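Local structure of ribose 5-phosphate isomerase, putative (Trypanosoma brucei brucei, 6FXS) at residues I27-I32 against P53-P58; I86-S91 against V128-R133. The protein probably catalyses the interconversion of ribose 5-phosphate and ribulose 5-phosphate. One frame throughout, in Å; residues are numbered along the deposited sequence.

Interaction 1 (I27-I32 against P53-P58); sequences IGADHI and PVYIGP. With SO4 (sulfate ion), chain E.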
ATOM      1  N   ILE B  27       6.856 -22.198  -7.950  1.00 23.38           N
ATOM      2  CA  ILE B  27       5.716 -21.306  -7.928  1.00 23.91           C
ATOM      3  C   ILE B  27       4.448 -22.121  -7.636  1.00 25.97           C
ATOM      4  O   ILE B  27       4.185 -23.198  -8.256  1.00 22.38           O
ATOM      5  CB  ILE B  27       5.531 -20.555  -9.248  1.00 24.73           C
ATOM      6  CG1 ILE B  27       6.788 -19.859  -9.652  1.00 25.44           C
ATOM      7  CG2 ILE B  27       4.402 -19.562  -9.158  1.00 26.58           C
ATOM      8  CD1 ILE B  27       6.810 -19.479 -11.118  1.00 27.47           C
ATOM      9  N   GLY B  28       3.685 -21.663  -6.647  1.00 19.22           N
ATOM     10  CA  GLY B  28       2.429 -22.274  -6.265  1.00 21.46           C
ATOM     11  C   GLY B  28       1.350 -21.236  -6.113  1.00 24.09           C
ATOM     12  O   GLY B  28       1.637 -20.046  -5.780  1.00 22.43           O
ATOM     13  N   ALA B  29       0.107 -21.666  -6.327  1.00 21.63           N
ATOM     14  CA  ALA B  29      -1.035 -20.825  -6.121  1.00 21.99           C
ATOM     15  C   ALA B  29      -2.174 -21.552  -5.447  1.00 25.13           C
ATOM     16  O   ALA B  29      -2.060 -22.724  -5.071  1.00 26.36           O
ATOM     17  CB  ALA B  29      -1.476 -20.171  -7.417  1.00 21.33           C
ATOM     18  N   ASP B  30      -3.287 -20.844  -5.252  1.00 27.30           N
ATOM     19  CA  ASP B  30      -4.566 -21.548  -5.116  1.00 27.55           C
ATOM     20  C   ASP B  30      -5.438 -21.158  -6.287  1.00 26.74           C
ATOM     21  O   ASP B  30      -4.975 -20.580  -7.273  1.00 26.80           O
ATOM     22  CB  ASP B  30      -5.169 -21.354  -3.726  1.00 28.28           C
ATOM     23  CG  ASP B  30      -5.692 -19.910  -3.463  1.00 27.90           C
ATOM     24  OD1 ASP B  30      -5.569 -19.010  -4.291  1.00 23.77           O
ATOM     25  OD2 ASP B  30      -6.284 -19.750  -2.381  1.00 26.29           O
ATOM     26  N   HIS B  31      -6.718 -21.458  -6.195  1.00 30.13           N
ATOM     27  CA  HIS B  31      -7.639 -21.059  -7.273  1.00 29.03           C
ATOM     28  C   HIS B  31      -7.823 -19.589  -7.501  1.00 27.84           C
ATOM     29  O   HIS B  31      -8.172 -19.167  -8.604  1.00 26.29           O
ATOM     30  CB  HIS B  31      -9.002 -21.728  -7.072  1.00 27.86           C
ATOM     31  CG  HIS B  31      -9.639 -21.434  -5.765  1.00 27.33           C
ATOM     32  ND1 HIS B  31      -9.266 -22.053  -4.581  1.00 26.06           N
ATOM     33  CD2 HIS B  31     -10.683 -20.643  -5.469  1.00 28.76           C
ATOM     34  CE1 HIS B  31     -10.047 -21.629  -3.617  1.00 29.29           C
ATOM     35  NE2 HIS B  31     -10.881 -20.736  -4.120  1.00 28.74           N
ATOM     36  N   ILE B  32      -7.614 -18.822  -6.433  1.00 31.04           N
ATOM     37  CA  ILE B  32      -7.695 -17.372  -6.489  1.00 28.10           C
ATOM     38  C   ILE B  32      -6.476 -16.807  -7.235  1.00 25.28           C
ATOM     39  O   ILE B  32      -6.599 -15.865  -8.027  1.00 25.38           O
ATOM     40  CB  ILE B  32      -7.904 -16.769  -5.043  1.00 31.46           C
ATOM     41  CG1 ILE B  32      -9.193 -17.328  -4.382  1.00 35.44           C
ATOM     42  CG2 ILE B  32      -7.954 -15.242  -5.059  1.00 30.24           C
ATOM     43  CD1 ILE B  32     -10.472 -17.122  -5.210  1.00 37.36           C
ATOM     44  N   PRO B  53      11.527 -20.962 -13.741  1.00 32.72           N
ATOM     45  CA  PRO B  53      10.291 -21.187 -13.015  1.00 30.17           C
ATOM     46  C   PRO B  53       9.832 -22.611 -13.051  1.00 33.26           C
ATOM     47  O   PRO B  53       9.812 -23.205 -14.130  1.00 40.30           O
ATOM     48  CB  PRO B  53       9.285 -20.299 -13.766  1.00 33.13           C
ATOM     49  CG  PRO B  53       9.834 -20.140 -15.151  1.00 36.50           C
ATOM     50  CD  PRO B  53      11.311 -20.280 -15.035  1.00 34.71           C
ATOM     51  N   VAL B  54       9.391 -23.141 -11.914  1.00 29.64           N
ATOM     52  CA  VAL B  54       8.766 -24.425 -11.859  1.00 27.77           C
ATOM     53  C   VAL B  54       7.384 -24.252 -11.221  1.00 28.14           C
ATOM     54  O   VAL B  54       7.243 -24.260  -9.954  1.00 24.42           O
ATOM     55  CB  VAL B  54       9.632 -25.405 -11.008  1.00 30.81           C
ATOM     56  CG1 VAL B  54       9.080 -26.791 -11.062  1.00 30.01           C
ATOM     57  CG2 VAL B  54      11.122 -25.360 -11.379  1.00 36.97           C
ATOM     58  N   TYR B  55       6.357 -24.083 -12.047  1.00 27.24           N
ATOM     59  CA  TYR B  55       4.971 -23.934 -11.542  1.00 29.42           C
ATOM     60  C   TYR B  55       4.384 -25.279 -11.135  1.00 30.32           C
ATOM     61  O   TYR B  55       4.248 -26.137 -11.999  1.00 35.41           O
ATOM     62  CB  TYR B  55       4.064 -23.291 -12.599  1.00 27.06           C
ATOM     63  CG  TYR B  55       2.637 -23.057 -12.095  1.00 27.05           C
ATOM     64  CD1 TYR B  55       2.405 -22.192 -11.001  1.00 26.68           C
ATOM     65  CD2 TYR B  55       1.515 -23.629 -12.739  1.00 27.54           C
ATOM     66  CE1 TYR B  55       1.135 -21.963 -10.513  1.00 26.23           C
ATOM     67  CE2 TYR B  55       0.242 -23.418 -12.265  1.00 28.30           C
ATOM     68  CZ  TYR B  55       0.045 -22.548 -11.150  1.00 28.90           C
ATOM     69  OH  TYR B  55      -1.200 -22.314 -10.612  1.00 25.50           O
ATOM     70  N   ILE B  56       4.020 -25.469  -9.864  1.00 25.62           N
ATOM     71  CA  ILE B  56       3.628 -26.750  -9.366  1.00 29.89           C
ATOM     72  C   ILE B  56       2.127 -26.882  -9.186  1.00 30.61           C
ATOM     73  O   ILE B  56       1.684 -27.866  -8.624  1.00 30.82           O
ATOM     74  CB  ILE B  56       4.348 -27.215  -8.052  1.00 34.94           C
ATOM     75  CG1 ILE B  56       4.181 -26.228  -6.895  1.00 36.15           C
ATOM     76  CG2 ILE B  56       5.837 -27.508  -8.262  1.00 37.76           C
ATOM     77  CD1 ILE B  56       2.808 -26.046  -6.346  1.00 32.62           C
ATOM     78  N   GLY B  57       1.353 -25.895  -9.606  1.00 29.92           N
ATOM     79  CA  GLY B  57      -0.114 -26.025  -9.609  1.00 30.73           C
ATOM     80  C   GLY B  57      -0.803 -24.958  -8.722  1.00 31.80           C
ATOM     81  O   GLY B  57      -0.083 -24.152  -8.075  1.00 26.98           O
ATOM     82  N   PRO B  58      -2.149 -24.893  -8.718  1.00 31.14           N
ATOM     83  CA  PRO B  58      -3.001 -25.794  -9.505  1.00 30.34           C
ATOM     84  C   PRO B  58      -3.063 -25.475 -10.998  1.00 29.84           C
ATOM     85  O   PRO B  58      -2.661 -24.393 -11.500  1.00 26.08           O
ATOM     86  CB  PRO B  58      -4.381 -25.658  -8.836  1.00 30.27           C
ATOM     87  CG  PRO B  58      -4.398 -24.213  -8.337  1.00 29.65           C
ATOM     88  CD  PRO B  58      -2.964 -23.797  -8.120  1.00 30.65           C
TER
HETATM   89  S   SO4 E 201     -13.148 -20.035  -1.561  1.00 44.41           S
HETATM   90  O1  SO4 E 201     -14.616 -19.788  -1.509  1.00 49.95           O
HETATM   91  O2  SO4 E 201     -12.462 -19.159  -2.565  1.00 41.03           O
HETATM   92  O3  SO4 E 201     -12.569 -19.797  -0.246  1.00 42.80           O
HETATM   93  O4  SO4 E 201     -12.955 -21.508  -1.858  1.00 42.32           O

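Interaction 2 (I86-S91 against V128-R133); sequences ILVCGS and VCLGER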
ATOM      1  N   ILE B  86       7.648 -18.907  -4.749  1.00 17.85           N
ATOM      2  CA  ILE B  86       6.676 -17.808  -4.932  1.00 18.73           C
ATOM      3  C   ILE B  86       5.313 -18.430  -4.681  1.00 23.65           C
ATOM      4  O   ILE B  86       4.983 -19.496  -5.271  1.00 20.00           O
ATOM      5  CB  ILE B  86       6.754 -17.167  -6.338  1.00 19.12           C
ATOM      6  CG1 ILE B  86       8.116 -16.502  -6.556  1.00 19.58           C
ATOM      7  CG2 ILE B  86       5.644 -16.166  -6.545  1.00 18.93           C
ATOM      8  CD1 ILE B  86       8.457 -16.137  -7.969  1.00 21.55           C
ATOM      9  N   LEU B  87       4.530 -17.830  -3.782  1.00 21.01           N
ATOM     10  CA  LEU B  87       3.170 -18.289  -3.473  1.00 18.75           C
ATOM     11  C   LEU B  87       2.198 -17.139  -3.683  1.00 21.17           C
ATOM     12  O   LEU B  87       2.427 -16.002  -3.180  1.00 15.32           O
ATOM     13  CB  LEU B  87       3.086 -18.863  -2.077  1.00 20.10           C
ATOM     14  CG  LEU B  87       3.991 -20.086  -1.825  1.00 21.15           C
ATOM     15  CD1 LEU B  87       3.951 -20.397  -0.357  1.00 22.47           C
ATOM     16  CD2 LEU B  87       3.382 -21.274  -2.620  1.00 23.71           C
ATOM     17  N   VAL B  88       1.125 -17.435  -4.431  1.00 20.28           N
ATOM     18  CA  VAL B  88       0.080 -16.498  -4.755  1.00 21.64           C
ATOM     19  C   VAL B  88      -1.303 -16.994  -4.305  1.00 24.45           C
ATOM     20  O   VAL B  88      -1.793 -18.024  -4.806  1.00 21.29           O
ATOM     21  CB  VAL B  88      -0.016 -16.221  -6.251  1.00 21.65           C
ATOM     22  CG1 VAL B  88      -1.017 -15.091  -6.477  1.00 24.13           C
ATOM     23  CG2 VAL B  88       1.310 -15.792  -6.820  1.00 24.38           C
ATOM     24  N   CYS B  89      -1.945 -16.258  -3.399  1.00 25.66           N
ATOM     25  CA  CYS B  89      -3.357 -16.500  -3.020  1.00 24.67           C
ATOM     26  C   CYS B  89      -4.018 -15.117  -3.081  1.00 21.78           C
ATOM     27  O   CYS B  89      -3.502 -14.175  -3.705  1.00 22.29           O
ATOM     28  CB  CYS B  89      -3.484 -17.223  -1.647  1.00 27.08           C
ATOM     29  SG  CYS B  89      -3.133 -16.388   0.023  1.00 27.70           S
ATOM     30  N   GLY B  90      -5.178 -14.996  -2.485  1.00 20.01           N
ATOM     31  CA  GLY B  90      -5.928 -13.775  -2.534  1.00 18.55           C
ATOM     32  C   GLY B  90      -5.143 -12.597  -1.931  1.00 17.96           C
ATOM     33  O   GLY B  90      -4.998 -11.582  -2.587  1.00 18.29           O
ATOM     34  N   SER B  91      -4.676 -12.762  -0.702  1.00 18.33           N
ATOM     35  CA  SER B  91      -3.969 -11.721   0.045  1.00 21.37           C
ATOM     36  C   SER B  91      -2.488 -12.007   0.300  1.00 20.74           C
ATOM     37  O   SER B  91      -1.707 -11.098   0.610  1.00 21.31           O
ATOM     38  CB  SER B  91      -4.696 -11.561   1.372  1.00 22.53           C
ATOM     39  OG  SER B  91      -4.248 -12.555   2.228  1.00 20.60           O
ATOM     40  N   VAL B 128       8.560 -15.724  -1.307  1.00 16.02           N
ATOM     41  CA  VAL B 128       7.778 -14.487  -1.344  1.00 20.45           C
ATOM     42  C   VAL B 128       6.288 -14.833  -1.489  1.00 20.72           C
ATOM     43  O   VAL B 128       5.918 -15.678  -2.332  1.00 19.13           O
ATOM     44  CB  VAL B 128       8.254 -13.526  -2.438  1.00 17.92           C
ATOM     45  CG1 VAL B 128       8.127 -14.129  -3.831  1.00 21.08           C
ATOM     46  CG2 VAL B 128       7.508 -12.204  -2.342  1.00 16.94           C
ATOM     47  N   CYS B 129       5.427 -14.206  -0.681  1.00 18.30           N
ATOM     48  CA  CYS B 129       4.003 -14.498  -0.745  1.00 16.56           C
ATOM     49  C   CYS B 129       3.295 -13.242  -1.188  1.00 18.55           C
ATOM     50  O   CYS B 129       3.670 -12.077  -0.764  1.00 15.52           O
ATOM     51  CB  CYS B 129       3.509 -14.941   0.624  1.00 17.38           C
ATOM     52  SG  CYS B 129       4.343 -16.381   1.309  1.00 21.13           S
ATOM     53  N   LEU B 130       2.358 -13.432  -2.115  1.00 15.60           N
ATOM     54  CA  LEU B 130       1.712 -12.349  -2.867  1.00 16.60           C
ATOM     55  C   LEU B 130       0.203 -12.483  -2.877  1.00 15.78           C
ATOM     56  O   LEU B 130      -0.331 -13.635  -2.811  1.00 16.07           O
ATOM     57  CB  LEU B 130       2.189 -12.384  -4.288  1.00 18.94           C
ATOM     58  CG  LEU B 130       3.732 -12.324  -4.420  1.00 20.38           C
ATOM     59  CD1 LEU B 130       4.050 -12.558  -5.876  1.00 21.33           C
ATOM     60  CD2 LEU B 130       4.208 -10.967  -4.004  1.00 20.37           C
ATOM     61  N   GLY B 131      -0.470 -11.338  -2.973  1.00 16.12           N
ATOM     62  CA  GLY B 131      -1.933 -11.301  -3.059  1.00 16.33           C
ATOM     63  C   GLY B 131      -2.394 -10.845  -4.425  1.00 17.72           C
ATOM     64  O   GLY B 131      -2.148  -9.692  -4.825  1.00 17.49           O
ATOM     65  N   GLU B 132      -3.052 -11.751  -5.134  1.00 18.26           N
ATOM     66  CA  GLU B 132      -3.679 -11.443  -6.399  1.00 21.45           C
ATOM     67  C   GLU B 132      -4.872 -10.483  -6.222  1.00 18.84           C
ATOM     68  O   GLU B 132      -5.126  -9.676  -7.070  1.00 18.75           O
ATOM     69  CB  GLU B 132      -4.161 -12.813  -7.073  1.00 25.54           C
ATOM     70  CG  GLU B 132      -4.898 -12.668  -8.371  1.00 28.70           C
ATOM     71  CD  GLU B 132      -6.398 -12.319  -8.216  1.00 30.33           C
ATOM     72  OE1 GLU B 132      -6.940 -12.591  -7.131  1.00 30.64           O
ATOM     73  OE2 GLU B 132      -6.974 -11.694  -9.150  1.00 29.53           O
ATOM     74  N   ARG B 133      -5.576 -10.560  -5.100  1.00 18.44           N
ATOM     75  CA  ARG B 133      -6.735  -9.672  -4.870  1.00 20.67           C
ATOM     76  C   ARG B 133      -6.329  -8.261  -4.418  1.00 18.36           C
ATOM     77  O   ARG B 133      -7.094  -7.305  -4.555  1.00 19.03           O
ATOM     78  CB  ARG B 133      -7.657 -10.298  -3.836  1.00 23.71           C
ATOM     79  CG  ARG B 133      -8.419 -11.615  -4.144  1.00 29.86           C
ATOM     80  CD  ARG B 133      -8.858 -11.772  -5.602  1.00 32.23           C
ATOM     81  NE  ARG B 133     -10.090 -11.189  -5.928  1.00 39.30           N
ATOM     82  CZ  ARG B 133     -10.582 -11.022  -7.153  1.00 35.65           C
ATOM     83  NH1 ARG B 133      -9.953 -11.432  -8.267  1.00 31.94           N
ATOM     84  NH2 ARG B 133     -11.754 -10.453  -7.231  1.00 32.95           N
TER

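Interaction 1 (I27-I32 against P53-P58)
The ring of Tyr55 meets Ile27 at its edge, where Ile27 CB lies in the ring plane, while Gly57 N of its own segment sits over the centre of one face, 3.7 Å above it. Outside the two segments the ring also stacks with that of His37. The setting is a parallel beta-alpha-beta unit of a Rossmann-like fold, in which strand 23-29 and strand 51-55 are neighbours joined through helix 37-46; the short segments 27-29 and 53-55 run parallel, at 30° to each other. The tyrosine CG is anti to the backbone N (chi1 -177°), which swings the ring toward the strand of Ile27, with CD1 of Tyr55 3.8 Å from Ile27 CG2. The two side chains cross nearly at right angles. At the other end of the isoleucine, its CD1 packs beside Pro53, and both rest on helix 37-46.

Three backbone bonds join the segments: Ile27 N reaches Val54 O, Ile56 N bonds to Ile27 O, and Ala29 N donates to Gly57 O. The 2.8 Å bond from Ile56 N to Ile27 O is almost straight, and Ile56 CG1 also leans against this oxygen. A cis peptide precedes Pro58, whose ring lies beside Ala29, with CD of Pro58 3.4 Å from Ala29 O. Just past the C-terminal end of strand 23-29, Asp30 OD1 accepts Gly33 N and, weakly, Ile32 N. The His31 ring points its edge at a sulfate ion, probably from the crystallisation liquor, whose sulfur lies in the ring plane; NE2 of His31 donates to sulfate O2 at 2.7 Å, and Arg63 of another protein chain binds the same ion. Pro58 is also held through its carbonyl: Tyr55 OH donates to Pro58 O over 2.7 Å, in the carbonyl plane and on a lone pair.

Interaction 2 (I86-S91 against V128-R133)
Cys89 O is gripped twice by the segment 128-133: Glu132 N donates to it at 2.8 Å, and CA of Gly131 points a C-H at the same Cys89 O, 3.3 Å from carbon to oxygen. This repeats a parallel-strand pattern, for Leu87 O likewise receives Leu130 N and the CA-H of Cys129, while Val128 O and Leu130 O accept from Leu87 N and Cys89 N. Where the strands end, the pairing continues into the following turns. Arg133 N meets Gly90 O at 2.8 Å, in the carbonyl plane and on a lone pair, and CB of Arg133 presses against Gly90 O at 3.2 Å.

The chain of Arg133 then bends at chi2 and chi3, leading its guanidinium away from Gly90 and back to the preceding residue. There a salt bridge forms: Glu132 OE2 offers its syn lone pair to NH1 of Arg133 at 3.1 Å and lies 22° out of the guanidinium plane.

On one face Ile86 lies side by side with Val128, Ile86 CG1 being 3.6 Å from Val128 CG1. Ile86 CG2 touches Leu130 CD1; further along, Val88 CG1 rests against Glu132 CB. That face is covered by helices 37-46 and 137-149, whereas Leu87, Cys89 and Cys129 turn to helix 93-100, placing these two strands inside a helix-sheet-helix sandwich, between strands 23-29 and 107-109.

Overall arrangement
From the N terminus, strand 23-29 opens the fold; after helix 37-46 the chain returns to lie beside it, and interaction 1 closes that first loop. Helix 66-78 leads on to strand 84-89, and interaction 2 closes a longer excursion through helix 93-100, strand 107-109 and helix 113-121. The closures therefore stand in series, neither nested nor crossed. They are united within the sheet because strands 23-29 and 84-89 are neighbours: Gly28 N probably bonds to Ile86 O, and Gly28 O to Val88 N. Together the contacts join four strands in the order 51-55, 23-29, 84-89, 127-131 and, past the strand ends, bring Ile32 against Glu132.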